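Local coordinates for hydroxylase (Rhodococcus sp., PDB 2OR0), which is a putative flavin-dependent hydroxylase of the acyl-CoA dehydrogenase family, probably using reduced flavin and molecular oxygen to place one oxygen atom in its substrate, at residues E304-A307 with S308-L312; R347-R350 with A351-I355. All blocks are in the same frame, centred on the assembly; numbering follows the deposited sequence.

Contact 1 (E304-A307 with S308-L312); sequences EINA and SRVSL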
ATOM      1  N   GLU A 304      10.455  -7.940 -17.000  1.00 22.52           N
ATOM      2  CA  GLU A 304       9.576  -6.791 -16.742  1.00 22.99           C
ATOM      3  C   GLU A 304       9.253  -6.617 -15.272  1.00 21.92           C
ATOM      4  O   GLU A 304       9.301  -5.509 -14.769  1.00 22.94           O
ATOM      5  CB  GLU A 304       8.264  -6.905 -17.538  1.00 23.19           C
ATOM      6  CG  GLU A 304       8.468  -6.974 -19.010  1.00 26.22           C
ATOM      7  CD  GLU A 304       9.136  -5.725 -19.560  1.00 35.96           C
ATOM      8  OE1 GLU A 304       8.429  -4.707 -19.694  1.00 41.87           O
ATOM      9  OE2 GLU A 304      10.348  -5.765 -19.894  1.00 38.68           O
ATOM     10  N   ILE A 305       8.891  -7.700 -14.601  1.00 21.54           N
ATOM     11  CA  ILE A 305       8.583  -7.665 -13.180  1.00 20.79           C
ATOM     12  C   ILE A 305       9.823  -7.225 -12.382  1.00 21.16           C
ATOM     13  O   ILE A 305       9.724  -6.419 -11.440  1.00 20.37           O
ATOM     14  CB  ILE A 305       8.071  -9.060 -12.699  1.00 22.31           C
ATOM     15  CG1 ILE A 305       6.675  -9.385 -13.327  1.00 19.70           C
ATOM     16  CG2 ILE A 305       8.058  -9.148 -11.164  1.00 20.71           C
ATOM     17  CD1 ILE A 305       6.218 -10.844 -13.115  1.00 19.21           C
ATOM     18  N   ASN A 306      11.003  -7.745 -12.743  1.00 20.74           N
ATOM     19  CA  ASN A 306      12.238  -7.285 -12.064  1.00 20.97           C
ATOM     20  C   ASN A 306      12.466  -5.803 -12.309  1.00 20.89           C
ATOM     21  O   ASN A 306      12.805  -5.093 -11.377  1.00 21.83           O
ATOM     22  CB  ASN A 306      13.494  -8.059 -12.490  1.00 20.46           C
ATOM     23  CG  ASN A 306      14.766  -7.419 -11.938  1.00 21.67           C
ATOM     24  OD1 ASN A 306      15.408  -6.599 -12.602  1.00 24.74           O
ATOM     25  ND2 ASN A 306      15.072  -7.721 -10.707  1.00 21.54           N
ATOM     26  N   ALA A 307      12.276  -5.335 -13.552  1.00 21.13           N
ATOM     27  CA  ALA A 307      12.435  -3.914 -13.851  1.00 21.38           C
ATOM     28  C   ALA A 307      11.557  -3.026 -12.951  1.00 22.08           C
ATOM     29  O   ALA A 307      11.971  -1.911 -12.582  1.00 21.51           O
ATOM     30  CB  ALA A 307      12.200  -3.596 -15.304  1.00 21.47           C
ATOM     31  N   SER A 308      10.382  -3.536 -12.577  1.00 21.81           N
ATOM     32  CA  SER A 308       9.463  -2.773 -11.705  1.00 21.80           C
ATOM     33  C   SER A 308       9.973  -2.711 -10.280  1.00 22.07           C
ATOM     34  O   SER A 308       9.977  -1.625  -9.664  1.00 22.32           O
ATOM     35  CB  SER A 308       8.056  -3.373 -11.721  1.00 20.62           C
ATOM     36  OG  SER A 308       7.475  -3.250 -13.020  1.00 21.47           O
ATOM     37  N   ARG A 309      10.367  -3.870  -9.750  1.00 22.20           N
ATOM     38  CA  ARG A 309      10.929  -3.970  -8.400  1.00 23.93           C
ATOM     39  C   ARG A 309      12.108  -2.986  -8.230  1.00 24.56           C
ATOM     40  O   ARG A 309      12.096  -2.165  -7.306  1.00 25.81           O
ATOM     41  CB  ARG A 309      11.376  -5.405  -8.093  1.00 23.70           C
ATOM     42  CG  ARG A 309      12.305  -5.528  -6.845  1.00 24.81           C
ATOM     43  CD  ARG A 309      12.862  -6.962  -6.704  1.00 25.79           C
ATOM     44  NE  ARG A 309      11.926  -7.858  -5.998  1.00 25.35           N
ATOM     45  CZ  ARG A 309      11.967  -8.116  -4.697  1.00 25.38           C
ATOM     46  NH1 ARG A 309      12.921  -7.572  -3.943  1.00 26.53           N
ATOM     47  NH2 ARG A 309      11.071  -8.931  -4.153  1.00 23.07           N
ATOM     48  N   VAL A 310      13.078  -3.032  -9.142  1.00 24.49           N
ATOM     49  CA  VAL A 310      14.303  -2.231  -9.005  1.00 24.99           C
ATOM     50  C   VAL A 310      14.025  -0.759  -9.182  1.00 25.28           C
ATOM     51  O   VAL A 310      14.560   0.057  -8.430  1.00 24.92           O
ATOM     52  CB  VAL A 310      15.489  -2.697  -9.935  1.00 24.96           C
ATOM     53  CG1 VAL A 310      15.761  -4.212  -9.759  1.00 25.78           C
ATOM     54  CG2 VAL A 310      15.211  -2.386 -11.365  1.00 28.35           C
ATOM     55  N   SER A 311      13.169  -0.428 -10.150  1.00 25.06           N
ATOM     56  CA  SER A 311      12.796   0.960 -10.414  1.00 26.05           C
ATOM     57  C   SER A 311      12.132   1.651  -9.245  1.00 24.92           C
ATOM     58  O   SER A 311      12.467   2.779  -8.922  1.00 25.49           O
ATOM     59  CB  SER A 311      11.853   1.030 -11.606  1.00 25.82           C
ATOM     60  OG  SER A 311      12.609   0.767 -12.751  1.00 31.32           O
ATOM     61  N   LEU A 312      11.148   0.986  -8.664  1.00 25.08           N
ATOM     62  CA  LEU A 312      10.391   1.531  -7.531  1.00 25.58           C
ATOM     63  C   LEU A 312      11.323   1.828  -6.343  1.00 25.55           C
ATOM     64  O   LEU A 312      11.259   2.893  -5.698  1.00 24.62           O
ATOM     65  CB  LEU A 312       9.300   0.526  -7.083  1.00 24.68           C
ATOM     66  CG  LEU A 312       8.419   0.992  -5.904  1.00 24.47           C
ATOM     67  CD1 LEU A 312       7.485   2.163  -6.216  1.00 22.58           C
ATOM     68  CD2 LEU A 312       7.623  -0.164  -5.314  1.00 25.00           C
TER

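Contact 2 (R347-R350 with A351-I355); sequences RAVR and AADEI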
ATOM      1  N   ARG A 347       3.635  -2.173 -15.487  1.00 21.34           N
ATOM      2  CA  ARG A 347       4.597  -3.079 -16.115  1.00 21.43           C
ATOM      3  C   ARG A 347       4.461  -4.492 -15.540  1.00 20.54           C
ATOM      4  O   ARG A 347       4.424  -5.462 -16.279  1.00 20.61           O
ATOM      5  CB  ARG A 347       6.045  -2.539 -15.937  1.00 20.46           C
ATOM      6  CG  ARG A 347       7.117  -3.266 -16.798  1.00 24.18           C
ATOM      7  CD  ARG A 347       8.527  -2.664 -16.568  1.00 20.45           C
ATOM      8  NE  ARG A 347       8.533  -1.205 -16.766  1.00 22.18           N
ATOM      9  CZ  ARG A 347       8.639  -0.294 -15.795  1.00 20.51           C
ATOM     10  NH1 ARG A 347       8.784  -0.655 -14.524  1.00 21.82           N
ATOM     11  NH2 ARG A 347       8.609   0.981 -16.099  1.00 20.21           N
ATOM     12  N   ALA A 348       4.375  -4.575 -14.225  1.00 19.61           N
ATOM     13  CA  ALA A 348       4.340  -5.836 -13.499  1.00 19.37           C
ATOM     14  C   ALA A 348       3.018  -6.543 -13.754  1.00 19.90           C
ATOM     15  O   ALA A 348       2.988  -7.743 -14.040  1.00 19.82           O
ATOM     16  CB  ALA A 348       4.530  -5.568 -12.028  1.00 19.05           C
ATOM     17  N   VAL A 349       1.916  -5.797 -13.714  1.00 19.80           N
ATOM     18  CA  VAL A 349       0.618  -6.415 -14.014  1.00 19.51           C
ATOM     19  C   VAL A 349       0.517  -6.932 -15.454  1.00 20.71           C
ATOM     20  O   VAL A 349       0.055  -8.063 -15.666  1.00 19.12           O
ATOM     21  CB  VAL A 349      -0.583  -5.525 -13.636  1.00 19.23           C
ATOM     22  CG1 VAL A 349      -1.889  -6.236 -14.008  1.00 17.69           C
ATOM     23  CG2 VAL A 349      -0.548  -5.221 -12.125  1.00 16.99           C
ATOM     24  N   ARG A 350       0.948  -6.128 -16.426  1.00 21.89           N
ATOM     25  CA  ARG A 350       0.944  -6.589 -17.803  1.00 24.23           C
ATOM     26  C   ARG A 350       1.774  -7.876 -17.998  1.00 23.41           C
ATOM     27  O   ARG A 350       1.393  -8.748 -18.791  1.00 23.56           O
ATOM     28  CB  ARG A 350       1.459  -5.527 -18.770  1.00 24.42           C
ATOM     29  CG  ARG A 350       0.437  -4.401 -19.078  1.00 28.14           C
ATOM     30  CD  ARG A 350       0.883  -3.573 -20.301  1.00 28.23           C
ATOM     31  NE  ARG A 350       0.002  -2.419 -20.510  1.00 35.31           N
ATOM     32  CZ  ARG A 350       0.302  -1.172 -20.153  1.00 37.12           C
ATOM     33  NH1 ARG A 350       1.478  -0.913 -19.571  1.00 35.75           N
ATOM     34  NH2 ARG A 350      -0.573  -0.178 -20.379  1.00 36.26           N
ATOM     35  N   ALA A 351       2.900  -7.972 -17.300  1.00 23.34           N
ATOM     36  CA  ALA A 351       3.784  -9.149 -17.358  1.00 22.85           C
ATOM     37  C   ALA A 351       3.114 -10.388 -16.757  1.00 23.46           C
ATOM     38  O   ALA A 351       3.243 -11.523 -17.286  1.00 23.67           O
ATOM     39  CB  ALA A 351       5.087  -8.842 -16.618  1.00 22.68           C
ATOM     40  N   ALA A 352       2.400 -10.182 -15.653  1.00 22.43           N
ATOM     41  CA  ALA A 352       1.624 -11.254 -15.079  1.00 23.31           C
ATOM     42  C   ALA A 352       0.515 -11.706 -16.038  1.00 22.91           C
ATOM     43  O   ALA A 352       0.225 -12.909 -16.102  1.00 22.64           O
ATOM     44  CB  ALA A 352       1.027 -10.831 -13.736  1.00 23.62           C
ATOM     45  N   ASP A 353      -0.120 -10.762 -16.753  1.00 22.31           N
ATOM     46  CA  ASP A 353      -1.129 -11.147 -17.762  1.00 22.67           C
ATOM     47  C   ASP A 353      -0.541 -12.064 -18.850  1.00 22.32           C
ATOM     48  O   ASP A 353      -1.216 -12.980 -19.314  1.00 21.80           O
ATOM     49  CB  ASP A 353      -1.772  -9.959 -18.461  1.00 21.90           C
ATOM     50  CG  ASP A 353      -2.661  -9.127 -17.540  1.00 27.47           C
ATOM     51  OD1 ASP A 353      -3.140  -9.659 -16.498  1.00 31.06           O
ATOM     52  OD2 ASP A 353      -2.871  -7.921 -17.870  1.00 27.65           O
ATOM     53  N   GLU A 354       0.683 -11.761 -19.302  1.00 22.34           N
ATOM     54  CA  GLU A 354       1.290 -12.495 -20.397  1.00 23.43           C
ATOM     55  C   GLU A 354       1.541 -13.950 -19.983  1.00 23.25           C
ATOM     56  O   GLU A 354       1.347 -14.856 -20.766  1.00 23.36           O
ATOM     57  CB  GLU A 354       2.581 -11.801 -20.892  1.00 22.93           C
ATOM     58  CG  GLU A 354       2.309 -10.492 -21.591  1.00 28.57           C
ATOM     59  CD  GLU A 354       1.483 -10.678 -22.892  1.00 33.02           C
ATOM     60  OE1 GLU A 354       1.758 -11.619 -23.662  1.00 35.21           O
ATOM     61  OE2 GLU A 354       0.564  -9.878 -23.149  1.00 36.98           O
ATOM     62  N   ILE A 355       1.949 -14.185 -18.746  1.00 24.06           N
ATOM     63  CA  ILE A 355       2.155 -15.579 -18.327  1.00 25.14           C
ATOM     64  C   ILE A 355       0.856 -16.298 -17.969  1.00 24.70           C
ATOM     65  O   ILE A 355       0.749 -17.499 -18.193  1.00 24.43           O
ATOM     66  CB  ILE A 355       3.189 -15.736 -17.200  1.00 25.57           C
ATOM     67  CG1 ILE A 355       2.830 -14.855 -15.996  1.00 27.15           C
ATOM     68  CG2 ILE A 355       4.589 -15.408 -17.721  1.00 26.70           C
ATOM     69  CD1 ILE A 355       3.721 -15.142 -14.756  1.00 27.41           C
TER
HETATM   70  O   HOH W   1       0.110  -7.639 -21.828  1.00 55.37           O

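Contact 1 (E304-A307 with S308-L312)
Ser311 folds back on the carbonyl of Ala307, one turn earlier in the long helix 292-324, which belongs to the C-terminal helical domain of the acyl-CoA dehydrogenase fold. Backbone bonds set the frame. The i to i+4 pattern runs through the segment: Ser308 N to Glu304 O, Arg309 N to Ile305 O at 3.1 Å and nearly straight (170°), and Val310 N to Asn306 O. Ser308 N also leans weakly on Ile305 O.

On the exposed side of the helix a side-chain pair adds to these bonds. Asn306, with CG anti to its own backbone nitrogen (chi1 171°), lays its amide across Val310, and ND2 and OD1 each come within 3.7 Å of Val310 CG1. A short amide and a branched valine suit this solvent-facing surface, where one methyl can cover part of a polar group.

Ser308, which is buried, and Arg309, which is partly exposed, find their polar partners on other helices. Ser308 OG bonds to Ala344 O of helix 331-356, a small hydroxyl fitting a close helix interface, while Arg309 bends at chi3 and its NE forms a salt bridge with Glu267 of helix 250-277.

Ala307 O accepts from two donors. Ser311 N lies 3.1 Å from it, 37° out of the carbonyl plane, and Ser311 OG donates from the opposite face, its oxygen 2.8 Å from Ala307 O.

Contact 2 (R347-R350 with A351-I355)
Ala351 lies one turn on from Arg347 in helix 331-356, its N bonded to Arg347 O at 3.1 Å and its CB resting beside the carbonyl oxygens of Arg347 and Ala348. Its own O accepts from Ser301 OG of helix 292-324. Ala352 repeats the pattern, N to Ala348 O at 3.0 Å, and two residues as small as these suit a close helix interface.

Asp353 N reaches Val349 O at 2.9 Å. Because its CG stands beside the backbone N (chi1 -68°), the carboxylate lies back along the helix near that carbonyl, with CG 3.5 Å from Val349 O. OD1 accepts from His378 NE2 and Trp374 NE1 of helix 370-381. With an alanine in place of Asp353, the ring N-H groups of His378 and Trp374 would probably lose their shared acceptor, and the tie between the two helices would be weakened.

Glu354 N bonds to Arg350 O. Its CG, placed beside the backbone N by chi1 (-69°), lies 3.4 Å from Arg350 O, and the bend at chi2 turns the carboxylate so that OE2 meets a water at 2.6 Å. That water weakly reaches Arg350 O, while OE1 pairs with Arg358. The carboxylates thus serve separate ends: Asp353 joins neighbouring helices through its hydrogen bonds, whereas Glu354 spends its charge on an arginine one turn further along the chain.

Overall arrangement
Contacts 1 and 2 lie on consecutive helices, 292-324 and 331-356, with centres about 12 Å apart, and they meet directly. Arg347 reaches over to the other helix: its NH1 stands 3.3 Å from Ser308 OG, a probable hydrogen bond, and its CD packs 3.5 Å from Glu304 O. Deeper in the interface Ile305 CG1 rests 3.7 Å from Ala351 CB, a large residue against a small one. Helix 250-277 borders both, meeting Ile305 and Ala352 alike at Thr266. Both contacts belong to the helical packing of the C-terminal domain. An acetate ion, probably picked up from the crystallisation solution, lies about 3 Å from the side chain of Asp353 in contact 2.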